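Trichothecene 15-O-acetyltransferase TRI3 (Fusarium sporotrichioides, PDB 3FOT) transfers an acetyl group to the 15-hydroxyl of trichothecene intermediates in the biosynthesis of mycotoxins such as T-2 toxin. Local coordinates at residues A[170-173]-A[174-178]; A[237-241]-A[242-246]; A[399-403]-A[404-408]; A[509-512]-A[513-517]. All blocks are in the same frame, centred on the assembly; numbering follows the deposited sequence.

Contact 1 (A[170-173]-A[174-178]); sequences TPIP and QDATV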
loop_
_atom_site.group_PDB
_atom_site.type_symbol
_atom_site.label_atom_id
_atom_site.label_comp_id
_atom_site.label_asym_id
_atom_site.label_seq_id
_atom_site.Cartn_x
_atom_site.Cartn_y
_atom_site.Cartn_z
ATOM N N THR A 170 -17.281 -25.679 -12.511
ATOM C CA THR A 170 -18.546 -25.569 -11.807
ATOM C C THR A 170 -19.097 -24.132 -11.937
ATOM O O THR A 170 -18.399 -23.180 -11.585
ATOM C CB THR A 170 -18.362 -25.922 -10.310
ATOM O OG1 THR A 170 -17.832 -27.253 -10.198
ATOM C CG2 THR A 170 -19.692 -25.818 -9.543
ATOM N N PRO A 171 -20.356 -23.974 -12.401
ATOM C CA PRO A 171 -20.940 -22.631 -12.438
ATOM C C PRO A 171 -20.996 -22.027 -11.035
ATOM O O PRO A 171 -21.376 -22.703 -10.053
ATOM C CB PRO A 171 -22.351 -22.863 -12.993
ATOM C CG PRO A 171 -22.293 -24.186 -13.693
ATOM C CD PRO A 171 -21.296 -24.999 -12.906
ATOM N N ILE A 172 -20.577 -20.771 -10.944
ATOM C CA ILE A 172 -20.540 -20.080 -9.667
ATOM C C ILE A 172 -21.982 -19.639 -9.381
ATOM O O ILE A 172 -22.565 -18.912 -10.164
ATOM C CB ILE A 172 -19.542 -18.912 -9.690
ATOM C CG1 ILE A 172 -18.093 -19.464 -9.792
ATOM C CG2 ILE A 172 -19.706 -18.047 -8.423
ATOM C CD1 ILE A 172 -17.149 -18.474 -10.389
ATOM N N PRO A 173 -22.576 -20.153 -8.295
ATOM C CA PRO A 173 -23.980 -19.883 -8.041
ATOM C C PRO A 173 -24.288 -18.386 -7.905
ATOM O O PRO A 173 -23.407 -17.603 -7.520
ATOM C CB PRO A 173 -24.235 -20.603 -6.724
ATOM C CG PRO A 173 -23.237 -21.723 -6.697
ATOM C CD PRO A 173 -21.998 -21.081 -7.304
ATOM N N GLN A 174 -25.530 -18.011 -8.194
ATOM C CA GLN A 174 -26.022 -16.672 -7.900
ATOM C C GLN A 174 -25.752 -16.387 -6.432
ATOM O O GLN A 174 -25.983 -17.260 -5.591
ATOM C CB GLN A 174 -27.537 -16.598 -8.144
ATOM C CG GLN A 174 -27.895 -16.231 -9.567
ATOM C CD GLN A 174 -27.357 -14.854 -9.915
ATOM O OE1 GLN A 174 -27.541 -13.895 -9.156
ATOM N NE2 GLN A 174 -26.657 -14.758 -11.028
ATOM N N ASP A 175 -25.225 -15.191 -6.157
ATOM C CA ASP A 175 -24.871 -14.705 -4.811
ATOM C C ASP A 175 -23.749 -15.420 -4.076
ATOM O O ASP A 175 -23.488 -15.123 -2.917
ATOM C CB ASP A 175 -26.114 -14.545 -3.937
ATOM C CG ASP A 175 -27.111 -13.616 -4.581
ATOM O OD1 ASP A 175 -26.724 -12.460 -4.905
ATOM O OD2 ASP A 175 -28.248 -14.061 -4.838
ATOM N N ALA A 176 -23.068 -16.328 -4.772
ATOM C CA ALA A 176 -21.861 -16.936 -4.234
ATOM C C ALA A 176 -20.722 -15.916 -4.276
ATOM O O ALA A 176 -20.728 -14.989 -5.086
ATOM C CB ALA A 176 -21.484 -18.148 -5.037
ATOM N N THR A 177 -19.768 -16.117 -3.374
ATOM C CA THR A 177 -18.587 -15.271 -3.236
ATOM C C THR A 177 -17.493 -15.782 -4.163
ATOM O O THR A 177 -17.284 -16.994 -4.290
ATOM C CB THR A 177 -18.130 -15.354 -1.760
ATOM O OG1 THR A 177 -19.109 -14.660 -0.968
ATOM C CG2 THR A 177 -16.754 -14.758 -1.532
ATOM N N VAL A 178 -16.812 -14.862 -4.838
ATOM C CA VAL A 178 -15.543 -15.165 -5.490
ATOM C C VAL A 178 -14.540 -14.231 -4.803
ATOM O O VAL A 178 -14.789 -13.030 -4.726
ATOM C CB VAL A 178 -15.549 -14.854 -6.994
ATOM C CG1 VAL A 178 -14.151 -15.056 -7.578
ATOM C CG2 VAL A 178 -16.544 -15.757 -7.748
#
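P173 and A176 hold the ends of a type II beta turn, closed by a hydrogen bond of 3.0 Å from A176 N to P173 O. The N-H points well at its acceptor (158°), yet the donor lies about 50° above the carbonyl plane. The backbone conformations agree with the class: Q174 is extended, and D175 has the left-handed conformation that a type II turn needs at its third position. Before the turn, 170-173 is irregular; just after it, the chain enters strand 177-184 at T177.

I172 and P173 meet A176 and V178 across the turn. A176 CB points back at the preceding segment and rests 3.7 Å from P173 CD, on the proline ring, and 3.8 Å from I172 CG2. I172 reaches two neighbours with two branches. CG2, on the far side of the CA-CB bond from the backbone N (chi1 -68° for CG1), faces A176, and the longer arm brings CD1 to 3.8 Å from V178 CG2. The isoleucine and valine side chains cross at about a right angle, and both are buried, whereas P173 and Q174 are exposed.

S163 touches both I172 and V178, while N61 on strand 53-61 shares backbone hydrogen bonds with D175 and A176. The type II turn thus lies in the connection between strands 158-163 and 177-184, antiparallel neighbours in the six-stranded mixed sheet.

Contact 2 (A[237-241]-A[242-246]); sequences LKLDI and NTLGS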
loop_
_atom_site.group_PDB
_atom_site.type_symbol
_atom_site.label_atom_id
_atom_site.label_comp_id
_atom_site.label_asym_id
_atom_site.label_seq_id
_atom_site.Cartn_x
_atom_site.Cartn_y
_atom_site.Cartn_z
ATOM N N LEU A 237 8.621 16.214 -11.601
ATOM C CA LEU A 237 8.271 17.174 -10.554
ATOM C C LEU A 237 7.997 18.546 -11.107
ATOM O O LEU A 237 8.534 18.932 -12.149
ATOM C CB LEU A 237 9.364 17.288 -9.490
ATOM C CG LEU A 237 9.911 16.022 -8.853
ATOM C CD1 LEU A 237 11.143 16.370 -8.044
ATOM C CD2 LEU A 237 8.857 15.382 -7.965
ATOM N N LYS A 238 7.159 19.273 -10.393
ATOM C CA LYS A 238 6.961 20.689 -10.690
ATOM C C LYS A 238 8.247 21.452 -10.450
ATOM O O LYS A 238 8.603 22.331 -11.244
ATOM C CB LYS A 238 5.875 21.267 -9.802
ATOM C CG LYS A 238 4.496 20.689 -10.075
ATOM C CD LYS A 238 3.531 21.234 -9.041
ATOM C CE LYS A 238 2.106 20.961 -9.427
ATOM N NZ LYS A 238 1.196 21.580 -8.432
ATOM N N LEU A 239 8.932 21.106 -9.359
ATOM C CA LEU A 239 10.148 21.806 -8.922
ATOM C C LEU A 239 11.352 21.366 -9.736
ATOM O O LEU A 239 11.502 20.192 -10.036
ATOM C CB LEU A 239 10.409 21.552 -7.420
ATOM C CG LEU A 239 11.454 22.404 -6.662
ATOM C CD1 LEU A 239 11.141 23.895 -6.681
ATOM C CD2 LEU A 239 11.483 21.952 -5.241
ATOM N N ASP A 240 12.208 22.323 -10.097
ATOM C CA ASP A 240 13.496 22.000 -10.709
ATOM C C ASP A 240 14.491 21.716 -9.582
ATOM O O ASP A 240 14.855 22.612 -8.830
ATOM C CB ASP A 240 13.956 23.181 -11.571
ATOM C CG ASP A 240 15.295 22.947 -12.245
ATOM O OD1 ASP A 240 16.056 22.038 -11.854
ATOM O OD2 ASP A 240 15.581 23.700 -13.197
ATOM N N ILE A 241 14.949 20.472 -9.449
ATOM C CA ILE A 241 15.738 20.128 -8.249
ATOM C C ILE A 241 17.129 20.766 -8.228
ATOM O O ILE A 241 17.729 20.881 -7.162
ATOM C CB ILE A 241 15.788 18.605 -7.910
ATOM C CG1 ILE A 241 16.605 17.815 -8.922
ATOM C CG2 ILE A 241 14.380 18.015 -7.676
ATOM C CD1 ILE A 241 17.872 17.334 -8.327
ATOM N N ASN A 242 17.609 21.215 -9.390
ATOM C CA ASN A 242 18.873 21.984 -9.446
ATOM C C ASN A 242 18.863 23.262 -8.626
ATOM O O ASN A 242 19.921 23.767 -8.240
ATOM C CB ASN A 242 19.236 22.311 -10.891
ATOM C CG ASN A 242 19.515 21.080 -11.685
ATOM O OD1 ASN A 242 18.777 20.752 -12.620
ATOM N ND2 ASN A 242 20.549 20.347 -11.291
ATOM N N THR A 243 17.666 23.771 -8.354
ATOM C CA THR A 243 17.499 25.056 -7.689
ATOM C C THR A 243 17.638 24.937 -6.176
ATOM O O THR A 243 17.661 25.945 -5.484
ATOM C CB THR A 243 16.123 25.687 -8.027
ATOM O OG1 THR A 243 15.069 24.846 -7.529
ATOM C CG2 THR A 243 15.973 25.863 -9.537
ATOM N N LEU A 244 17.712 23.702 -5.668
ATOM C CA LEU A 244 17.741 23.466 -4.211
ATOM C C LEU A 244 19.057 23.885 -3.556
ATOM O O LEU A 244 20.111 23.864 -4.197
ATOM C CB LEU A 244 17.431 22.003 -3.885
ATOM C CG LEU A 244 16.035 21.594 -4.360
ATOM C CD1 LEU A 244 15.852 20.075 -4.261
ATOM C CD2 LEU A 244 14.948 22.319 -3.580
ATOM N N GLY A 245 18.974 24.224 -2.269
ATOM C CA GLY A 245 20.095 24.794 -1.520
ATOM C C GLY A 245 20.075 24.383 -0.054
ATOM O O GLY A 245 19.663 23.261 0.291
ATOM N N SER A 246 20.528 25.280 0.824
ATOM C CA SER A 246 20.743 24.882 2.228
ATOM C C SER A 246 19.456 24.621 3.027
ATOM O O SER A 246 19.463 23.788 3.933
ATOM C CB SER A 246 21.620 25.902 2.957
ATOM O OG SER A 246 20.945 27.137 2.979
#
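D240 and T243 clasp each other at the start of a short 3-10 turn, I241 to T243, overlaid with an Asx turn from D240 to N242, in the loop that leads into helix 246-264. Two donors of one residue converge on D240 O: T243 N at 3.1 Å, and T243 OG1 at 2.6 Å. They approach differently. The amide comes from above the carbonyl plane, 43° out of it, whereas the hydroxyl lies nearly along the C=O axis. T243 can offer both because OG1 sits between its own backbone N and carbonyl carbon (chi1 63°), which turns the hydroxyl back over the turn.

The carboxylate of D240 closes the Asx turn, OD1 accepting N242 N over 3.0 Å. N242 N approaches OD1 on its anti side, out of the carboxylate plane, and the N-H is bent (141°), consistent with a modest bond. With CG trans to the backbone N, the D240 side chain runs forward beside its carbonyl and can reach the next-but-one amide. One residue on, the 3-10 pattern continues as L244 N donates to I241 O.

The apolar groups of the turn meet one another too. L244 reaches L239 with CD2 and I241 with its other methyl, CD1. Outward from there, F405 touches both L239 and L244, and A408 of helix 406-423 touches I241 and L244, so the turn lies over the start of that helix. G245 then takes the N-cap position of helix 246-264. The leucine methyls L239 CD2 and L244 CD2 approach to 3.9 Å.

Contact 3 (A[399-403]-A[404-408]); sequences QWLEN and PFLQA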
loop_
_atom_site.group_PDB
_atom_site.type_symbol
_atom_site.label_atom_id
_atom_site.label_comp_id
_atom_site.label_asym_id
_atom_site.label_seq_id
_atom_site.Cartn_x
_atom_site.Cartn_y
_atom_site.Cartn_z
ATOM N N GLN A 399 4.166 21.501 8.562
ATOM C CA GLN A 399 5.591 21.817 8.465
ATOM C C GLN A 399 6.267 21.078 7.320
ATOM O O GLN A 399 7.350 21.446 6.887
ATOM C CB GLN A 399 6.326 21.464 9.767
ATOM N N TRP A 400 5.634 20.015 6.846
ATOM C CA TRP A 400 6.259 19.200 5.825
ATOM C C TRP A 400 5.536 19.371 4.509
ATOM O O TRP A 400 6.154 19.663 3.499
ATOM C CB TRP A 400 6.310 17.737 6.280
ATOM C CG TRP A 400 7.220 17.585 7.484
ATOM C CD1 TRP A 400 6.875 17.725 8.800
ATOM C CD2 TRP A 400 8.630 17.327 7.464
ATOM N NE1 TRP A 400 7.978 17.557 9.597
ATOM C CE2 TRP A 400 9.072 17.324 8.804
ATOM C CE3 TRP A 400 9.559 17.098 6.442
ATOM C CZ2 TRP A 400 10.410 17.097 9.154
ATOM C CZ3 TRP A 400 10.881 16.879 6.779
ATOM C CH2 TRP A 400 11.305 16.875 8.127
ATOM N N LEU A 401 4.217 19.222 4.538
ATOM C CA LEU A 401 3.410 19.207 3.333
ATOM C C LEU A 401 3.355 20.532 2.572
ATOM O O LEU A 401 3.162 20.535 1.366
ATOM C CB LEU A 401 1.996 18.738 3.652
ATOM C CG LEU A 401 1.755 17.430 4.428
ATOM C CD1 LEU A 401 0.236 17.235 4.545
ATOM C CD2 LEU A 401 2.423 16.210 3.810
ATOM N N GLU A 402 3.524 21.646 3.273
ATOM C CA GLU A 402 3.432 22.957 2.622
ATOM C C GLU A 402 4.719 23.310 1.876
ATOM O O GLU A 402 4.789 24.338 1.204
ATOM C CB GLU A 402 3.066 24.045 3.636
ATOM C CG GLU A 402 1.746 23.807 4.379
ATOM C CD GLU A 402 0.560 23.525 3.479
ATOM O OE1 GLU A 402 0.165 24.421 2.694
ATOM O OE2 GLU A 402 0.004 22.409 3.575
ATOM N N ASN A 403 5.726 22.447 1.967
ATOM C CA ASN A 403 6.995 22.718 1.332
ATOM C C ASN A 403 7.085 22.211 -0.109
ATOM O O ASN A 403 6.886 21.024 -0.344
ATOM C CB ASN A 403 8.106 22.101 2.145
ATOM C CG ASN A 403 9.365 22.830 1.963
ATOM O OD1 ASN A 403 9.830 23.004 0.830
ATOM N ND2 ASN A 403 9.919 23.330 3.062
ATOM N N PRO A 404 7.385 23.101 -1.079
ATOM C CA PRO A 404 7.425 22.670 -2.473
ATOM C C PRO A 404 8.491 21.626 -2.821
ATOM O O PRO A 404 8.371 20.974 -3.843
ATOM C CB PRO A 404 7.685 23.981 -3.241
ATOM C CG PRO A 404 7.220 25.047 -2.311
ATOM C CD PRO A 404 7.667 24.549 -0.972
ATOM N N PHE A 405 9.519 21.477 -1.995
ATOM C CA PHE A 405 10.555 20.492 -2.274
ATOM C C PHE A 405 10.295 19.114 -1.649
ATOM O O PHE A 405 11.156 18.233 -1.718
ATOM C CB PHE A 405 11.978 21.013 -1.954
ATOM C CG PHE A 405 12.223 21.381 -0.492
ATOM C CD1 PHE A 405 11.902 20.505 0.558
ATOM C CD2 PHE A 405 12.842 22.602 -0.177
ATOM C CE1 PHE A 405 12.143 20.861 1.881
ATOM C CE2 PHE A 405 13.102 22.960 1.148
ATOM C CZ PHE A 405 12.761 22.082 2.183
ATOM N N LEU A 406 9.110 18.922 -1.068
ATOM C CA LEU A 406 8.885 17.704 -0.252
ATOM C C LEU A 406 9.115 16.392 -1.006
ATOM O O LEU A 406 9.740 15.469 -0.457
ATOM C CB LEU A 406 7.525 17.713 0.466
ATOM C CG LEU A 406 7.497 16.679 1.610
ATOM C CD1 LEU A 406 8.436 17.048 2.772
ATOM C CD2 LEU A 406 6.063 16.429 2.098
ATOM N N GLN A 407 8.655 16.295 -2.259
ATOM C CA GLN A 407 8.876 15.037 -2.998
ATOM C C GLN A 407 10.359 14.797 -3.238
ATOM O O GLN A 407 10.841 13.677 -3.059
ATOM C CB GLN A 407 8.058 14.932 -4.292
ATOM C CG GLN A 407 8.240 13.582 -5.026
ATOM C CD GLN A 407 7.859 12.351 -4.173
ATOM O OE1 GLN A 407 6.945 12.404 -3.355
ATOM N NE2 GLN A 407 8.570 11.246 -4.380
ATOM N N ALA A 408 11.094 15.852 -3.603
ATOM C CA ALA A 408 12.547 15.722 -3.749
ATOM C C ALA A 408 13.213 15.255 -2.447
ATOM O O ALA A 408 14.161 14.460 -2.470
ATOM C CB ALA A 408 13.175 17.066 -4.226
#
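N403, L406 and P404 carry most of the junction, and N403 does two jobs at once. Its side-chain OD1 accepts the backbone N-H of F405 over 3.2 Å, almost straight at 170°, which makes an Asx turn; the donor is tilted somewhat from the carbonyl plane of the side chain. The same OD1 stands 2.9 Å above the plane of the F405 ring, over its centre. The asparagine amide group and the ring are inclined by 34°, and N403 ND2 comes within 3.2 Å of F405 CZ, so the asparagine lies over one face of the phenyl ring. F405 can fold back against it because its CG is placed between the backbone N and the carbonyl carbon (chi1 62°).

N403 also opens a type I beta turn, closed by L406 N donating to N403 O at 3.1 Å. P404 takes the second position, where its ring fits the turn geometry. Helix 379-401 ends here, and this type I turn, overlaid with the Asx turn, leads into helix 406-423, with F405 as N-cap. Eight residues after L406 that second helix carries H414, which binds 15-deacetylcalonectrin; the side chains of L406 and H414 are about 9 Å apart.

L406 points back at the first helix. CD1 meets the edge of the W400 indole, in its plane, 3.8 Å from CE3, while CD2 lies 4.0 Å from L401 CD2. From helix 246-264, K251 makes a cation-pi contact with W400, and F248 meets the F405 ring edge-to-face.

Contact 4 (A[509-512]-A[513-517]); sequences SIVE and FMLAF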
loop_
_atom_site.group_PDB
_atom_site.type_symbol
_atom_site.label_atom_id
_atom_site.label_comp_id
_atom_site.label_asym_id
_atom_site.label_seq_id
_atom_site.Cartn_x
_atom_site.Cartn_y
_atom_site.Cartn_z
ATOM N N SER A 509 -8.310 -0.862 21.692
ATOM C CA SER A 509 -8.100 0.389 22.426
ATOM C C SER A 509 -8.179 1.596 21.490
ATOM O O SER A 509 -8.816 2.619 21.807
ATOM C CB SER A 509 -6.736 0.361 23.147
ATOM O OG SER A 509 -6.551 1.575 23.899
ATOM N N ILE A 510 -7.500 1.490 20.346
ATOM C CA ILE A 510 -7.525 2.538 19.347
ATOM C C ILE A 510 -8.955 2.769 18.903
ATOM O O ILE A 510 -9.410 3.903 18.869
ATOM C CB ILE A 510 -6.701 2.151 18.096
ATOM C CG1 ILE A 510 -5.212 2.020 18.442
ATOM C CG2 ILE A 510 -6.933 3.146 16.964
ATOM C CD1 ILE A 510 -4.457 1.167 17.397
ATOM N N VAL A 511 -9.650 1.682 18.575
ATOM C CA VAL A 511 -11.052 1.782 18.105
ATOM C C VAL A 511 -11.954 2.448 19.155
ATOM O O VAL A 511 -12.778 3.318 18.825
ATOM C CB VAL A 511 -11.609 0.393 17.689
ATOM C CG1 VAL A 511 -13.112 0.463 17.428
ATOM C CG2 VAL A 511 -10.894 -0.122 16.428
ATOM N N GLU A 512 -11.802 2.024 20.413
ATOM C CA GLU A 512 -12.564 2.613 21.504
ATOM C C GLU A 512 -12.369 4.133 21.607
ATOM O O GLU A 512 -13.341 4.879 21.791
ATOM C CB GLU A 512 -12.239 1.915 22.826
ATOM C CG GLU A 512 -13.220 2.275 23.939
ATOM C CD GLU A 512 -12.960 1.541 25.249
ATOM O OE1 GLU A 512 -12.094 0.627 25.269
ATOM O OE2 GLU A 512 -13.628 1.892 26.255
ATOM N N PHE A 513 -11.124 4.608 21.507
ATOM C CA PHE A 513 -10.903 6.063 21.535
ATOM C C PHE A 513 -11.528 6.782 20.339
ATOM O O PHE A 513 -12.104 7.852 20.494
ATOM C CB PHE A 513 -9.417 6.418 21.622
ATOM C CG PHE A 513 -8.810 6.219 22.983
ATOM C CD1 PHE A 513 -9.351 6.851 24.118
ATOM C CD2 PHE A 513 -7.651 5.437 23.127
ATOM C CE1 PHE A 513 -8.759 6.704 25.386
ATOM C CE2 PHE A 513 -7.055 5.275 24.401
ATOM C CZ PHE A 513 -7.619 5.903 25.527
ATOM N N MET A 514 -11.395 6.207 19.141
ATOM C CA MET A 514 -12.071 6.781 17.971
ATOM C C MET A 514 -13.577 6.915 18.201
ATOM O O MET A 514 -14.194 7.964 17.894
ATOM C CB MET A 514 -11.771 5.928 16.730
ATOM C CG MET A 514 -10.306 6.082 16.287
ATOM S SD MET A 514 -9.944 4.963 14.936
ATOM C CE MET A 514 -10.822 5.761 13.574
ATOM N N LEU A 515 -14.177 5.865 18.741
ATOM C CA LEU A 515 -15.614 5.844 18.960
ATOM C C LEU A 515 -16.016 6.861 20.013
ATOM O O LEU A 515 -17.093 7.471 19.935
ATOM C CB LEU A 515 -16.091 4.431 19.324
ATOM C CG LEU A 515 -16.057 3.451 18.145
ATOM C CD1 LEU A 515 -16.272 2.031 18.676
ATOM C CD2 LEU A 515 -17.099 3.829 17.058
ATOM N N ALA A 516 -15.117 7.081 20.961
ATOM C CA ALA A 516 -15.351 8.051 22.028
ATOM C C ALA A 516 -15.452 9.484 21.509
ATOM O O ALA A 516 -15.971 10.355 22.190
ATOM C CB ALA A 516 -14.247 7.922 23.126
ATOM N N PHE A 517 -14.962 9.725 20.300
ATOM C CA PHE A 517 -14.962 11.063 19.731
ATOM C C PHE A 517 -16.334 11.422 19.176
ATOM O O PHE A 517 -16.582 12.591 18.865
ATOM C CB PHE A 517 -13.940 11.131 18.597
ATOM C CG PHE A 517 -13.404 12.485 18.331
ATOM C CD1 PHE A 517 -12.627 13.132 19.297
ATOM C CD2 PHE A 517 -13.590 13.100 17.083
ATOM C CE1 PHE A 517 -12.065 14.385 19.040
ATOM C CE2 PHE A 517 -13.032 14.344 16.807
ATOM C CZ PHE A 517 -12.255 15.000 17.798
#
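V511 O and L515 N form a hydrogen bond of 2.9 Å, the donor lying nearly along the carbonyl direction. The bond from A516 N to E512 O has the same length but is bent, its N-H angle falling to 141°. Earlier in the run, M514 N reaches I510 O in the carbonyl plane with a near-straight N-H (170°), and F513 N reaches S509 O at 3.1 Å.

Each bond spans four residues, the i to i+4 pattern of an alpha-helix, here the last turns of helix 500-516 near the C-terminus of the chain. Side chains at that spacing share a face. V511 and L515 lie side by side, pointing the same way, with V511 CG1 3.7 Å from L515 CD1; I510 and M514 pair similarly but more loosely, CG2 to SD being 4.1 Å.

On another face S509 OG comes to 3.8 Å from F513 CE2. This hydroxyl, directed away from the backbone N (chi1 -178°), hydrogen-bonds H375 NE2, and the H375 ring also stacks on F513. M514 packs on T310 and A313 of helix 306-321, whereas L515 meets E288 and I292 of helix 286-299.

How the contacts relate
Along the chain the four contacts follow in series, and only contacts 2 and 3 touch. Their centres lie 11 Å apart: L239 CD2 comes to 3.4 Å from F405 CA, so the loop before helix 246-264 rests on the start of helix 406-423. Contact 1, at the entry to strand 177-184, is about 54 Å from contact 2 and 49 Å from contact 3 (centre to centre), on the opposite side of the chain's centre. Contact 4, on the last long helix, lies about 31 Å from contact 3 between centres, but helix 379-401 links them: it ends within contact 3, and its Q382 packs against F513. Of the four, contact 3 opens the helix carrying substrate-binding H414.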